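Long-range contact in CRISPR-associated endoribonuclease Cas6 1 (Methanocaldococcus jannaschii DSM 2661, PDB 5YI6), which probably cleaves CRISPR transcripts as an RNA-binding endoribonuclease, producing the CRISPR RNAs used in antiviral defence: residues L162-Y174 with L217-N230. Numbering follows the deposited sequence.
Sequences LKNNLKKKYEAFY and LIKFGYECGFGEKN. With PO4 (phosphate ion), chain K.
Four oxygens surround Lys169 NZ and share its three N-H groups. It donates to Asn230 OD1 at 2.7 Å, in the carbonyl plane and on a lone pair. It also bonds Gly225 O at 2.8 Å, from above that carbonyl plane, and Gly227 O, within the plane. The fourth oxygen is Asn165 OD1, one turn back on the same helix, at 3.1 Å the longest of the four. The lysine chain bends at its last two torsions (chi3 -46°, chi4 -145°), which turns the ammonium into the loop that follows helix 215-224. A water accepts from Gly227 N and donates to Asn165 OD1 and Leu162 O.

The lysine thus ties helix 158-174 to a loop with Gly225 and Gly227 that is probably the glycine-rich loop of the RAMP superfamily. Asn230 lies about 7 Å, side chain to side chain, from Lys53, the probable transition-state stabiliser. A phosphate ion, probably from the crystallisation liquor, accepts from Lys229 N.

The axes of segments 162-174 and 217-224 cross at 86°. Phe220 is a knob among Leu166, Lys169, Tyr170 and Tyr174. Tyr170 points its ring edge at one Phe220 face, centroids 5.4 Å apart; Cys224 CB lies over the opposite face. Leu166 CD1 reaches Gly221 CA at 3.5 Å, while its CD2 packs on Leu217 CD1 and Phe226 CE1. Phe182 of strand 182-195 touches both leucines.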
# COMPACT_ATOMS: atom_id res chain seq x y z
N LEU A 162 -7.73 -4.24 13.87
CA LEU A 162 -7.70 -3.39 12.67
C LEU A 162 -8.20 -1.98 13.00
O LEU A 162 -7.60 -0.97 12.58
CB LEU A 162 -8.55 -4.03 11.55
CG LEU A 162 -8.37 -3.33 10.18
CD1 LEU A 162 -6.94 -3.63 9.66
CD2 LEU A 162 -9.41 -3.79 9.17
N LYS A 163 -9.32 -1.88 13.74
CA LYS A 163 -9.83 -0.56 14.12
C LYS A 163 -8.83 0.20 15.00
O LYS A 163 -8.58 1.39 14.78
CB LYS A 163 -11.16 -0.71 14.86
CG LYS A 163 -12.32 -1.18 13.92
CD LYS A 163 -13.59 -1.44 14.70
CE LYS A 163 -13.94 -0.27 15.59
NZ LYS A 163 -15.26 -0.49 16.20
N ASN A 164 -8.28 -0.46 16.01
CA ASN A 164 -7.40 0.23 16.94
C ASN A 164 -6.09 0.61 16.28
O ASN A 164 -5.53 1.67 16.59
CB ASN A 164 -7.15 -0.63 18.17
CG ASN A 164 -8.38 -0.70 19.05
OD1 ASN A 164 -9.15 0.26 19.09
ND2 ASN A 164 -8.56 -1.81 19.76
N ASN A 165 -5.61 -0.20 15.35
CA ASN A 165 -4.45 0.22 14.59
C ASN A 165 -4.75 1.54 13.87
O ASN A 165 -3.93 2.47 13.91
CB ASN A 165 -4.07 -0.86 13.57
CG ASN A 165 -3.08 -0.33 12.54
OD1 ASN A 165 -3.47 0.27 11.53
ND2 ASN A 165 -1.81 -0.52 12.82
N LEU A 166 -5.92 1.63 13.21
CA LEU A 166 -6.21 2.85 12.45
C LEU A 166 -6.32 4.06 13.38
O LEU A 166 -5.81 5.14 13.07
CB LEU A 166 -7.50 2.72 11.63
CG LEU A 166 -7.64 3.79 10.53
CD1 LEU A 166 -6.51 3.63 9.52
CD2 LEU A 166 -9.00 3.74 9.84
N LYS A 167 -6.99 3.89 14.53
CA LYS A 167 -7.15 5.01 15.45
C LYS A 167 -5.80 5.45 16.03
O LYS A 167 -5.52 6.66 16.13
CB LYS A 167 -8.12 4.61 16.57
CG LYS A 167 -9.55 4.34 16.05
CD LYS A 167 -10.45 3.78 17.16
CE LYS A 167 -11.91 3.64 16.71
NZ LYS A 167 -12.78 2.93 17.71
N LYS A 168 -4.94 4.49 16.37
CA LYS A 168 -3.62 4.86 16.88
C LYS A 168 -2.78 5.57 15.82
O LYS A 168 -2.07 6.54 16.13
CB LYS A 168 -2.89 3.62 17.39
CG LYS A 168 -3.50 3.04 18.67
CD LYS A 168 -2.78 1.77 19.08
CE LYS A 168 -3.55 0.99 20.14
NZ LYS A 168 -3.19 -0.46 20.12
N LYS A 169 -2.83 5.09 14.58
CA LYS A 169 -2.11 5.75 13.48
C LYS A 169 -2.63 7.14 13.24
O LYS A 169 -1.86 8.06 12.97
CB LYS A 169 -2.22 4.94 12.16
CG LYS A 169 -1.37 3.71 12.10
CD LYS A 169 -1.29 3.18 10.61
CE LYS A 169 -2.68 3.15 9.94
NZ LYS A 169 -2.77 1.96 8.99
N TYR A 170 -3.97 7.32 13.32
CA TYR A 170 -4.56 8.64 13.19
C TYR A 170 -3.95 9.60 14.23
O TYR A 170 -3.53 10.71 13.89
CB TYR A 170 -6.08 8.57 13.37
CG TYR A 170 -6.77 9.88 13.20
CD1 TYR A 170 -7.39 10.20 12.01
CD2 TYR A 170 -6.80 10.82 14.25
CE1 TYR A 170 -8.03 11.41 11.84
CE2 TYR A 170 -7.42 12.02 14.09
CZ TYR A 170 -8.03 12.32 12.88
OH TYR A 170 -8.65 13.53 12.70
N GLU A 171 -3.90 9.17 15.49
CA GLU A 171 -3.34 10.04 16.52
C GLU A 171 -1.85 10.27 16.30
O GLU A 171 -1.35 11.37 16.56
CB GLU A 171 -3.59 9.47 17.93
CG GLU A 171 -5.06 9.36 18.22
CD GLU A 171 -5.38 9.07 19.68
OE1 GLU A 171 -4.47 8.66 20.45
OE2 GLU A 171 -6.57 9.23 20.03
N ALA A 172 -1.13 9.25 15.82
CA ALA A 172 0.31 9.40 15.61
C ALA A 172 0.58 10.36 14.46
O ALA A 172 1.55 11.13 14.51
CB ALA A 172 0.98 8.06 15.33
N PHE A 173 -0.26 10.35 13.42
CA PHE A 173 -0.02 11.24 12.28
C PHE A 173 -0.47 12.67 12.57
O PHE A 173 0.26 13.62 12.27
CB PHE A 173 -0.74 10.76 11.02
CG PHE A 173 -0.54 11.69 9.86
CD1 PHE A 173 0.68 11.72 9.21
CD2 PHE A 173 -1.55 12.53 9.43
CE1 PHE A 173 0.90 12.58 8.12
CE2 PHE A 173 -1.35 13.41 8.34
CZ PHE A 173 -0.12 13.42 7.67
N TYR A 174 -1.68 12.83 13.12
CA TYR A 174 -2.25 14.16 13.29
C TYR A 174 -1.86 14.81 14.62
O TYR A 174 -2.01 16.03 14.73
CB TYR A 174 -3.79 14.13 13.20
CG TYR A 174 -4.25 13.96 11.77
CD1 TYR A 174 -4.02 14.98 10.84
CD2 TYR A 174 -4.88 12.79 11.35
CE1 TYR A 174 -4.42 14.84 9.51
CE2 TYR A 174 -5.29 12.65 10.00
CZ TYR A 174 -5.03 13.67 9.11
OH TYR A 174 -5.41 13.57 7.77
N LEU A 217 -12.36 9.41 9.49
CA LEU A 217 -11.51 8.31 9.90
C LEU A 217 -11.35 7.28 8.77
O LEU A 217 -10.25 6.75 8.55
CB LEU A 217 -12.07 7.65 11.15
CG LEU A 217 -11.28 6.47 11.74
CD1 LEU A 217 -9.82 6.83 11.99
CD2 LEU A 217 -11.94 5.99 13.04
N ILE A 218 -12.44 6.95 8.09
CA ILE A 218 -12.33 6.03 6.95
C ILE A 218 -11.41 6.61 5.89
O ILE A 218 -10.58 5.89 5.30
CB ILE A 218 -13.74 5.71 6.39
CG1 ILE A 218 -14.56 4.98 7.46
CG2 ILE A 218 -13.62 4.87 5.10
CD1 ILE A 218 -16.07 4.87 7.10
N LYS A 219 -11.52 7.92 5.63
CA LYS A 219 -10.69 8.61 4.65
C LYS A 219 -9.22 8.54 5.03
O LYS A 219 -8.35 8.42 4.16
CB LYS A 219 -11.15 10.07 4.57
CG LYS A 219 -10.25 10.98 3.79
CD LYS A 219 -10.81 12.40 3.71
CE LYS A 219 -9.89 13.29 2.89
NZ LYS A 219 -8.52 13.44 3.47
N PHE A 220 -8.92 8.63 6.34
CA PHE A 220 -7.54 8.42 6.76
C PHE A 220 -7.06 7.01 6.45
O PHE A 220 -5.94 6.83 5.96
CB PHE A 220 -7.40 8.72 8.26
CG PHE A 220 -6.03 8.48 8.79
CD1 PHE A 220 -5.00 9.39 8.54
CD2 PHE A 220 -5.76 7.33 9.59
CE1 PHE A 220 -3.69 9.16 9.06
CE2 PHE A 220 -4.46 7.08 10.10
CZ PHE A 220 -3.43 8.02 9.85
N GLY A 221 -7.87 5.98 6.71
CA GLY A 221 -7.46 4.63 6.30
C GLY A 221 -7.32 4.51 4.78
O GLY A 221 -6.44 3.82 4.28
N TYR A 222 -8.18 5.20 4.05
CA TYR A 222 -8.12 5.17 2.59
C TYR A 222 -6.80 5.72 2.07
O TYR A 222 -6.23 5.19 1.11
CB TYR A 222 -9.30 5.96 2.03
CG TYR A 222 -9.56 5.65 0.57
CD1 TYR A 222 -10.28 4.51 0.21
CD2 TYR A 222 -9.09 6.50 -0.42
CE1 TYR A 222 -10.53 4.22 -1.17
CE2 TYR A 222 -9.34 6.24 -1.80
CZ TYR A 222 -10.04 5.07 -2.14
OH TYR A 222 -10.30 4.79 -3.47
N GLU A 223 -6.28 6.79 2.67
CA GLU A 223 -5.04 7.34 2.12
C GLU A 223 -3.77 6.88 2.85
O GLU A 223 -2.69 6.88 2.26
CB GLU A 223 -5.13 8.86 2.01
CG GLU A 223 -6.30 9.31 1.03
CD GLU A 223 -6.27 8.77 -0.48
OE1 GLU A 223 -5.71 7.70 -0.81
OE2 GLU A 223 -6.84 9.45 -1.37
N CYS A 224 -3.86 6.45 4.09
CA CYS A 224 -2.69 5.96 4.82
C CYS A 224 -2.50 4.46 4.67
O CYS A 224 -1.37 3.96 4.78
CB CYS A 224 -2.84 6.27 6.32
SG CYS A 224 -1.29 5.96 7.29
N GLY A 225 -3.58 3.74 4.41
CA GLY A 225 -3.59 2.29 4.39
C GLY A 225 -4.22 1.75 5.67
O GLY A 225 -4.24 2.42 6.71
N PHE A 226 -4.76 0.55 5.58
CA PHE A 226 -5.27 -0.21 6.71
C PHE A 226 -4.19 -1.15 7.22
O PHE A 226 -3.29 -1.56 6.47
CB PHE A 226 -6.55 -0.99 6.32
CG PHE A 226 -7.77 -0.11 6.16
CD1 PHE A 226 -8.65 0.06 7.23
CD2 PHE A 226 -8.00 0.59 4.97
CE1 PHE A 226 -9.75 0.88 7.12
CE2 PHE A 226 -9.09 1.42 4.83
CZ PHE A 226 -9.98 1.59 5.91
N GLY A 227 -4.24 -1.48 8.52
CA GLY A 227 -3.25 -2.45 9.00
C GLY A 227 -1.86 -1.84 9.12
O GLY A 227 -1.66 -0.64 9.06
N GLU A 228 -0.86 -2.73 9.22
CA GLU A 228 0.51 -2.36 9.53
C GLU A 228 1.41 -2.41 8.29
O GLU A 228 1.00 -2.87 7.23
CB GLU A 228 1.08 -3.27 10.63
CG GLU A 228 0.29 -3.18 11.90
CD GLU A 228 0.75 -4.22 12.90
OE1 GLU A 228 1.90 -4.13 13.36
OE2 GLU A 228 -0.03 -5.13 13.21
N LYS A 229 2.64 -1.93 8.46
CA LYS A 229 3.66 -1.91 7.39
C LYS A 229 3.16 -1.17 6.15
O LYS A 229 3.48 -1.54 5.01
CB LYS A 229 4.12 -3.32 7.00
CG LYS A 229 4.80 -4.09 8.19
CD LYS A 229 5.86 -3.21 8.87
CE LYS A 229 6.70 -3.99 9.89
NZ LYS A 229 7.39 -3.07 10.84
N ASN A 230 2.36 -0.12 6.36
CA ASN A 230 1.87 0.63 5.20
C ASN A 230 3.01 1.10 4.30
O ASN A 230 2.92 1.03 3.06
CB ASN A 230 1.06 1.85 5.66
CG ASN A 230 -0.20 1.46 6.43
OD1 ASN A 230 -0.52 2.08 7.44
ND2 ASN A 230 -0.89 0.37 5.98
P PO4 K . 4.05 -1.33 12.32
O1 PO4 K . 2.99 -0.92 13.32
O2 PO4 K . 4.19 -2.85 12.31
O3 PO4 K . 5.38 -0.72 12.72
O4 PO4 K . 3.69 -0.79 10.94
O HOH W 1 -5.78 -0.26 10.44